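Local coordinates for protein Exo-arabinanase (Penicillium chrysogenum, PDB 3A72) that probably hydrolyses alpha-1,5-linked arabinan as an exo-acting arabinanase of six-bladed propeller fold, here holding arabinobiose in its central pocket, at residues D203-V209 and Y220-S226; P264-A270 and I283-Q289. All coordinates share one frame; numbering follows the deposited sequence.

Interaction 1: D203-V209 and Y220-S226. With AHR (alpha-L-arabinofuranose), chain B.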
loop_
_atom_site.group_PDB
_atom_site.type_symbol
_atom_site.label_atom_id
_atom_site.label_comp_id
_atom_site.label_asym_id
_atom_site.label_seq_id
_atom_site.Cartn_x
_atom_site.Cartn_y
_atom_site.Cartn_z
ATOM N N ASP A 203 13.916 11.128 12.932
ATOM C CA ASP A 203 13.698 10.056 11.941
ATOM C C ASP A 203 12.200 9.712 11.880
ATOM O O ASP A 203 11.516 9.582 12.905
ATOM C CB ASP A 203 14.509 8.837 12.278
ATOM C CG ASP A 203 15.993 8.950 12.018
ATOM O OD1 ASP A 203 16.456 10.031 11.612
ATOM O OD2 ASP A 203 16.686 7.898 12.212
ATOM N N ARG A 204 11.738 9.512 10.655
ATOM C CA ARG A 204 10.343 9.158 10.375
ATOM C C ARG A 204 10.343 8.056 9.308
ATOM O O ARG A 204 10.018 8.270 8.131
ATOM C CB ARG A 204 9.505 10.390 9.907
ATOM C CG ARG A 204 9.382 11.428 11.008
ATOM C CD ARG A 204 8.689 12.732 10.487
ATOM N NE ARG A 204 7.376 12.433 9.981
ATOM C CZ ARG A 204 6.289 12.266 10.691
ATOM N NH1 ARG A 204 6.254 12.544 11.976
ATOM N NH2 ARG A 204 5.215 11.839 10.078
ATOM N N PRO A 205 10.675 6.814 9.698
ATOM C CA PRO A 205 10.400 5.683 8.816
ATOM C C PRO A 205 8.890 5.592 8.626
ATOM O O PRO A 205 8.114 5.842 9.584
ATOM C CB PRO A 205 10.985 4.511 9.592
ATOM C CG PRO A 205 10.777 4.889 11.037
ATOM C CD PRO A 205 11.114 6.365 11.057
ATOM N N GLY A 206 8.437 5.211 7.440
ATOM C CA GLY A 206 7.011 5.133 7.154
ATOM C C GLY A 206 6.720 4.285 5.949
ATOM O O GLY A 206 7.563 3.957 5.117
ATOM N N MET A 207 5.421 3.972 5.795
ATOM C CA MET A 207 4.812 3.443 4.599
ATOM C C MET A 207 5.261 2.021 4.294
ATOM O O MET A 207 5.843 1.727 3.265
ATOM C CB MET A 207 5.057 4.353 3.394
ATOM C CG MET A 207 4.675 5.810 3.697
ATOM S SD MET A 207 4.529 6.884 2.244
ATOM C CE MET A 207 2.902 6.390 1.654
ATOM N N PRO A 208 4.932 1.068 5.205
ATOM C CA PRO A 208 5.421 -0.309 5.035
ATOM C C PRO A 208 4.652 -1.065 3.985
ATOM O O PRO A 208 3.401 -1.082 3.989
ATOM C CB PRO A 208 5.191 -0.916 6.430
ATOM C CG PRO A 208 3.974 -0.158 6.967
ATOM C CD PRO A 208 4.133 1.247 6.434
ATOM N N VAL A 209 5.394 -1.773 3.119
ATOM C CA VAL A 209 4.793 -2.640 2.126
ATOM C C VAL A 209 5.610 -3.943 2.130
ATOM O O VAL A 209 6.845 -3.885 2.192
ATOM C CB VAL A 209 4.733 -1.988 0.738
ATOM C CG1 VAL A 209 4.289 -2.972 -0.344
ATOM C CG2 VAL A 209 3.841 -0.757 0.753
ATOM N N TYR A 220 10.360 -6.497 3.280
ATOM C CA TYR A 220 9.648 -5.402 3.957
ATOM C C TYR A 220 10.279 -4.109 3.514
ATOM O O TYR A 220 11.449 -3.865 3.889
ATOM C CB TYR A 220 9.731 -5.653 5.458
ATOM C CG TYR A 220 9.149 -4.621 6.388
ATOM C CD1 TYR A 220 7.950 -4.867 7.070
ATOM C CD2 TYR A 220 9.771 -3.421 6.640
ATOM C CE1 TYR A 220 7.416 -3.917 7.932
ATOM C CE2 TYR A 220 9.255 -2.484 7.495
ATOM C CZ TYR A 220 8.083 -2.729 8.147
ATOM O OH TYR A 220 7.637 -1.767 9.012
ATOM N N VAL A 221 9.602 -3.283 2.749
ATOM C CA VAL A 221 10.149 -2.055 2.199
ATOM C C VAL A 221 9.416 -0.872 2.839
ATOM O O VAL A 221 8.246 -0.930 3.204
ATOM C CB VAL A 221 10.064 -2.053 0.663
ATOM C CG1 VAL A 221 8.642 -1.895 0.135
ATOM C CG2 VAL A 221 10.999 -1.012 0.028
ATOM N N TYR A 222 10.169 0.237 2.952
ATOM C CA TYR A 222 9.651 1.445 3.581
ATOM C C TYR A 222 10.449 2.641 3.097
ATOM O O TYR A 222 11.537 2.514 2.535
ATOM C CB TYR A 222 9.745 1.329 5.079
ATOM C CG TYR A 222 11.082 1.057 5.740
ATOM C CD1 TYR A 222 11.803 2.049 6.372
ATOM C CD2 TYR A 222 11.587 -0.234 5.764
ATOM C CE1 TYR A 222 13.014 1.783 7.003
ATOM C CE2 TYR A 222 12.771 -0.521 6.434
ATOM C CZ TYR A 222 13.480 0.478 7.043
ATOM O OH TYR A 222 14.643 0.138 7.714
ATOM N N GLU A 223 9.864 3.847 3.302
ATOM C CA GLU A 223 10.641 5.075 3.172
ATOM C C GLU A 223 11.281 5.357 4.510
ATOM O O GLU A 223 10.640 5.237 5.568
ATOM C CB GLU A 223 9.792 6.265 2.687
ATOM C CG GLU A 223 8.693 6.680 3.672
ATOM C CD GLU A 223 7.871 7.875 3.240
ATOM O OE1 GLU A 223 7.836 8.215 2.010
ATOM O OE2 GLU A 223 7.241 8.469 4.158
ATOM N N TYR A 224 12.540 5.753 4.509
ATOM C CA TYR A 224 13.260 6.066 5.756
ATOM C C TYR A 224 13.481 7.597 5.747
ATOM O O TYR A 224 14.492 8.065 5.259
ATOM C CB TYR A 224 14.525 5.227 5.887
ATOM C CG TYR A 224 15.318 5.461 7.133
ATOM C CD1 TYR A 224 14.966 6.321 8.166
ATOM C CD2 TYR A 224 16.511 4.805 7.325
ATOM C CE1 TYR A 224 15.695 6.516 9.282
ATOM C CE2 TYR A 224 17.320 5.050 8.440
ATOM C CZ TYR A 224 16.890 5.899 9.409
ATOM O OH TYR A 224 17.723 6.145 10.467
ATOM N N GLY A 225 12.546 8.331 6.354
ATOM C CA GLY A 225 12.740 9.770 6.516
ATOM C C GLY A 225 13.812 10.031 7.555
ATOM O O GLY A 225 13.747 9.546 8.701
ATOM N N SER A 226 14.826 10.832 7.205
ATOM C CA SER A 226 15.874 11.210 8.119
ATOM C C SER A 226 16.639 12.377 7.529
ATOM O O SER A 226 16.714 12.567 6.306
ATOM C CB SER A 226 16.830 10.043 8.345
ATOM O OG SER A 226 17.838 10.302 9.333
HETATM O O5 AHR B . 0.801 12.025 5.148
HETATM C C5 AHR B . 1.114 10.924 6.061
HETATM C C4 AHR B . 2.599 10.699 6.034
HETATM O O4 AHR B . 2.945 10.161 4.750
HETATM C C3 AHR B . 3.059 9.665 7.055
HETATM O O3 AHR B . 3.360 10.318 8.301
HETATM C C2 AHR B . 4.320 9.077 6.375
HETATM O O2 AHR B . 4.533 7.700 6.681
HETATM C C1 AHR B . 4.100 9.326 4.884
HETATM O O1 AHR B . 5.196 10.112 4.334
HETATM O O HOH W 1 7.647 8.975 6.868
#
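Arg-204 and Gly-225, then Gly-206 and Glu-223, then Val-209 and Val-221 form the hydrogen-bonded pairs of an antiparallel hairpin made by the first two strands of one propeller blade. A beta bulge shifts the register between Gly-206 and Val-209; Met-207, inside it, brings SD to 3.6 Å from OE1 of Glu-223 and CG near the sugar O2. The tight side packs on the preceding blade: Pro-208 CB rests 3.8 Å from Tyr-220 CZ, Pro-205 CB lies near the Tyr-222 ring, and Met-178 of strand 177-183 touches all four. At the strand ends, the Asp-203 carboxylate takes two hydroxyl donors: Ser-226 OG gives to OD1 of Asp-203 and Tyr-224 OH to its OD2, each at 2.7 Å and each from above the carboxylate plane, which stands 81° from the tyrosine ring.

The opposite side is looser, filled by sugar and water. Glu-223 CG sits between its backbone N and carbonyl carbon (chi1 64°), and the extended chain beyond carries OE2 to 2.6 Å from O1 of arabinofuranose, which donates to it. Water 1 joins OE2 of Glu-223 to the Arg-204 carbonyl, while the Arg-204 guanidinium edge brings NH2 to 3.0 Å from sugar O3; Asn-144 holds NH1. Gly-206, with no side chain, leaves room for O2. Reaching O1 and O3 from two strands is consistent with fixing the sugar's position and rotation.

Interaction 2: P264-A270 and I283-Q289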
loop_
_atom_site.group_PDB
_atom_site.type_symbol
_atom_site.label_atom_id
_atom_site.label_comp_id
_atom_site.label_asym_id
_atom_site.label_seq_id
_atom_site.Cartn_x
_atom_site.Cartn_y
_atom_site.Cartn_z
ATOM N N PRO A 264 16.164 6.323 -5.220
ATOM C CA PRO A 264 14.678 6.419 -5.155
ATOM C C PRO A 264 14.230 6.902 -3.788
ATOM O O PRO A 264 14.771 6.500 -2.747
ATOM C CB PRO A 264 14.212 5.001 -5.429
ATOM C CG PRO A 264 15.351 4.147 -5.326
ATOM C CD PRO A 264 16.620 4.933 -5.312
ATOM N N THR A 265 13.177 7.704 -3.781
ATOM C CA THR A 265 12.644 8.250 -2.545
ATOM C C THR A 265 11.129 8.196 -2.517
ATOM O O THR A 265 10.440 8.357 -3.555
ATOM C CB THR A 265 13.102 9.705 -2.296
ATOM O OG1 THR A 265 12.650 10.522 -3.362
ATOM C CG2 THR A 265 14.604 9.804 -2.153
ATOM N N SER A 266 10.615 8.020 -1.306
ATOM C CA SER A 266 9.223 8.128 -0.876
ATOM C C SER A 266 8.376 6.899 -1.267
ATOM O O SER A 266 8.550 6.272 -2.327
ATOM C CB SER A 266 8.546 9.370 -1.379
ATOM O OG SER A 266 9.149 10.552 -0.861
ATOM N N SER A 267 7.412 6.605 -0.373
ATOM C CA SER A 267 6.236 5.819 -0.668
ATOM C C SER A 267 6.464 4.620 -1.572
ATOM O O SER A 267 5.974 4.586 -2.705
ATOM C CB SER A 267 5.137 6.711 -1.237
ATOM O OG SER A 267 5.410 7.190 -2.538
ATOM N N PRO A 268 7.157 3.618 -1.079
ATOM C CA PRO A 268 7.480 2.460 -1.930
ATOM C C PRO A 268 6.315 1.514 -2.107
ATOM O O PRO A 268 5.380 1.432 -1.302
ATOM C CB PRO A 268 8.574 1.750 -1.115
ATOM C CG PRO A 268 8.182 2.028 0.326
ATOM C CD PRO A 268 7.700 3.455 0.294
ATOM N N TYR A 269 6.425 0.692 -3.146
ATOM C CA TYR A 269 5.590 -0.485 -3.306
ATOM C C TYR A 269 6.502 -1.595 -3.825
ATOM O O TYR A 269 7.376 -1.329 -4.650
ATOM C CB TYR A 269 4.385 -0.217 -4.244
ATOM C CG TYR A 269 3.194 -1.088 -3.841
ATOM C CD1 TYR A 269 2.194 -0.548 -3.037
ATOM C CD2 TYR A 269 3.078 -2.431 -4.195
ATOM C CE1 TYR A 269 1.120 -1.303 -2.635
ATOM C CE2 TYR A 269 2.022 -3.189 -3.762
ATOM C CZ TYR A 269 1.043 -2.625 -2.992
ATOM O OH TYR A 269 -0.045 -3.343 -2.527
ATOM N N ALA A 270 6.309 -2.823 -3.379
ATOM C CA ALA A 270 7.129 -3.961 -3.819
ATOM C C ALA A 270 6.221 -5.158 -4.115
ATOM O O ALA A 270 5.274 -5.418 -3.363
ATOM C CB ALA A 270 8.113 -4.378 -2.761
ATOM N N ILE A 283 10.081 -6.317 -7.846
ATOM C CA ILE A 283 9.846 -5.069 -8.592
ATOM C C ILE A 283 9.388 -4.035 -7.587
ATOM O O ILE A 283 8.442 -4.287 -6.807
ATOM C CB ILE A 283 8.844 -5.289 -9.706
ATOM C CG1 ILE A 283 9.228 -6.467 -10.590
ATOM C CG2 ILE A 283 8.697 -3.980 -10.529
ATOM C CD1 ILE A 283 8.187 -6.783 -11.647
ATOM N N VAL A 284 10.053 -2.884 -7.569
ATOM C CA VAL A 284 9.802 -1.808 -6.644
ATOM C C VAL A 284 9.513 -0.514 -7.395
ATOM O O VAL A 284 10.165 -0.174 -8.413
ATOM C CB VAL A 284 11.009 -1.620 -5.690
ATOM C CG1 VAL A 284 11.010 -0.253 -4.963
ATOM C CG2 VAL A 284 11.032 -2.747 -4.682
ATOM N N SER A 285 8.533 0.231 -6.881
ATOM C CA SER A 285 8.250 1.599 -7.275
ATOM C C SER A 285 8.507 2.517 -6.078
ATOM O O SER A 285 8.355 2.116 -4.917
ATOM C CB SER A 285 6.780 1.715 -7.699
ATOM O OG SER A 285 6.414 3.020 -8.077
ATOM N N SER A 286 8.858 3.760 -6.369
ATOM C CA SER A 286 8.893 4.840 -5.424
ATOM C C SER A 286 7.802 5.861 -5.807
ATOM O O SER A 286 7.185 5.757 -6.846
ATOM C CB SER A 286 10.230 5.572 -5.386
ATOM O OG SER A 286 10.302 6.412 -6.542
ATOM N N GLY A 287 7.601 6.857 -4.932
ATOM C CA GLY A 287 6.633 7.911 -5.246
ATOM C C GLY A 287 7.219 9.021 -6.100
ATOM O O GLY A 287 6.465 9.925 -6.514
ATOM N N THR A 288 8.523 9.043 -6.325
ATOM C CA THR A 288 9.177 10.184 -6.972
ATOM C C THR A 288 9.567 9.879 -8.399
ATOM O O THR A 288 9.534 10.746 -9.246
ATOM C CB THR A 288 10.413 10.597 -6.141
ATOM O OG1 THR A 288 9.969 10.863 -4.813
ATOM C CG2 THR A 288 11.069 11.872 -6.685
ATOM N N GLN A 289 9.986 8.646 -8.667
ATOM C CA GLN A 289 10.472 8.229 -9.963
ATOM C C GLN A 289 9.348 7.575 -10.768
ATOM O O GLN A 289 8.499 6.852 -10.249
ATOM C CB GLN A 289 11.639 7.236 -9.761
ATOM C CG GLN A 289 12.952 7.933 -9.377
ATOM C CD GLN A 289 12.995 8.448 -7.979
ATOM O OE1 GLN A 289 12.529 7.836 -6.994
ATOM N NE2 GLN A 289 13.586 9.624 -7.842
HETATM O O HOH W 2 14.300 11.136 -5.417
HETATM O O HOH W 3 5.444 3.535 -5.443
#
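Main-chain bonds join Tyr-269 and Ser-285 as an antiparallel hydrogen-bonded pair, Tyr-269 N giving to Ser-285 O and Ser-285 N to Tyr-269 O, both at 3.0 Å. Beyond it, Ala-270 and Val-284 form a non-hydrogen-bonded pair, and CA-H...O contacts run from Val-284 CA to Tyr-269 O and from Pro-268 CA to Ser-285 O. Past the strand ends the two segments stay together through the amide of Gly-287, which gives to Ser-266 O at 2.8 Å from above the carbonyl plane.

Side-chain polar bonds gather where the two loops meet. Thr-288 OG1 donates to Thr-265 O, also 2.8 Å away and also from above the carbonyl plane. Gln-289 bends at chi2 (73°), curling its amide back so that OE1 accepts from two donors on opposite faces of its plane: Thr-265 N at 3.3 Å and Ser-286 OG at 2.7 Å. Ser-286 OG in turn accepts from Thr-288 N, an ST turn, so this one hydroxyl both shapes its own loop and helps fix the glutamine carbonyl. Two waters add bridges, one between Thr-265 OG1 and Gln-289 NE2, the other from Ser-267 O to Ser-285 OG, whose hydroxyl also meets Arg-316.

Apolar and close packing is modest. Ala-270 CB lies 3.9 Å from Val-284 CG2, Pro-264 CB faces Ser-286 CB, and Ser-267 OG lies 3.1 Å from Gly-287 CA, where the absence of a side chain makes room; Thr-315 N is bonded to that hydroxyl.

The pair belongs to the first two strands of a four-stranded blade, 269-273 and 281-285, and the loops that adjoin them. On the preceding blade, Val-221 in strand 218-225 touches Pro-268 and Ala-270, and Leu-237 in strand 237-242 packs against Pro-264, Pro-268, Val-284 and Ser-286.

Interactions 1 and 2 occupy the same place in successive blades, each joining the first two strands, and they touch: Glu-223 OE1 probably accepts a hydrogen bond from Ser-267 N, 2.9 Å away, while Met-207 SD packs on Ser-267 CB and Val-209 CG2 on Pro-268 O. Interaction 2 therefore places a backbone donor against the carboxylate whose other oxygen holds the sugar. Interaction 1 is buried throughout and carries a longer ladder of paired residues, with the side chains of Glu-223 and Arg-204 reaching the ligand. Interaction 2 is mostly buried but reaches the surface at Thr-288; its strand pairing is short, and neutral hydroxyl, amide and water bonds join its loops.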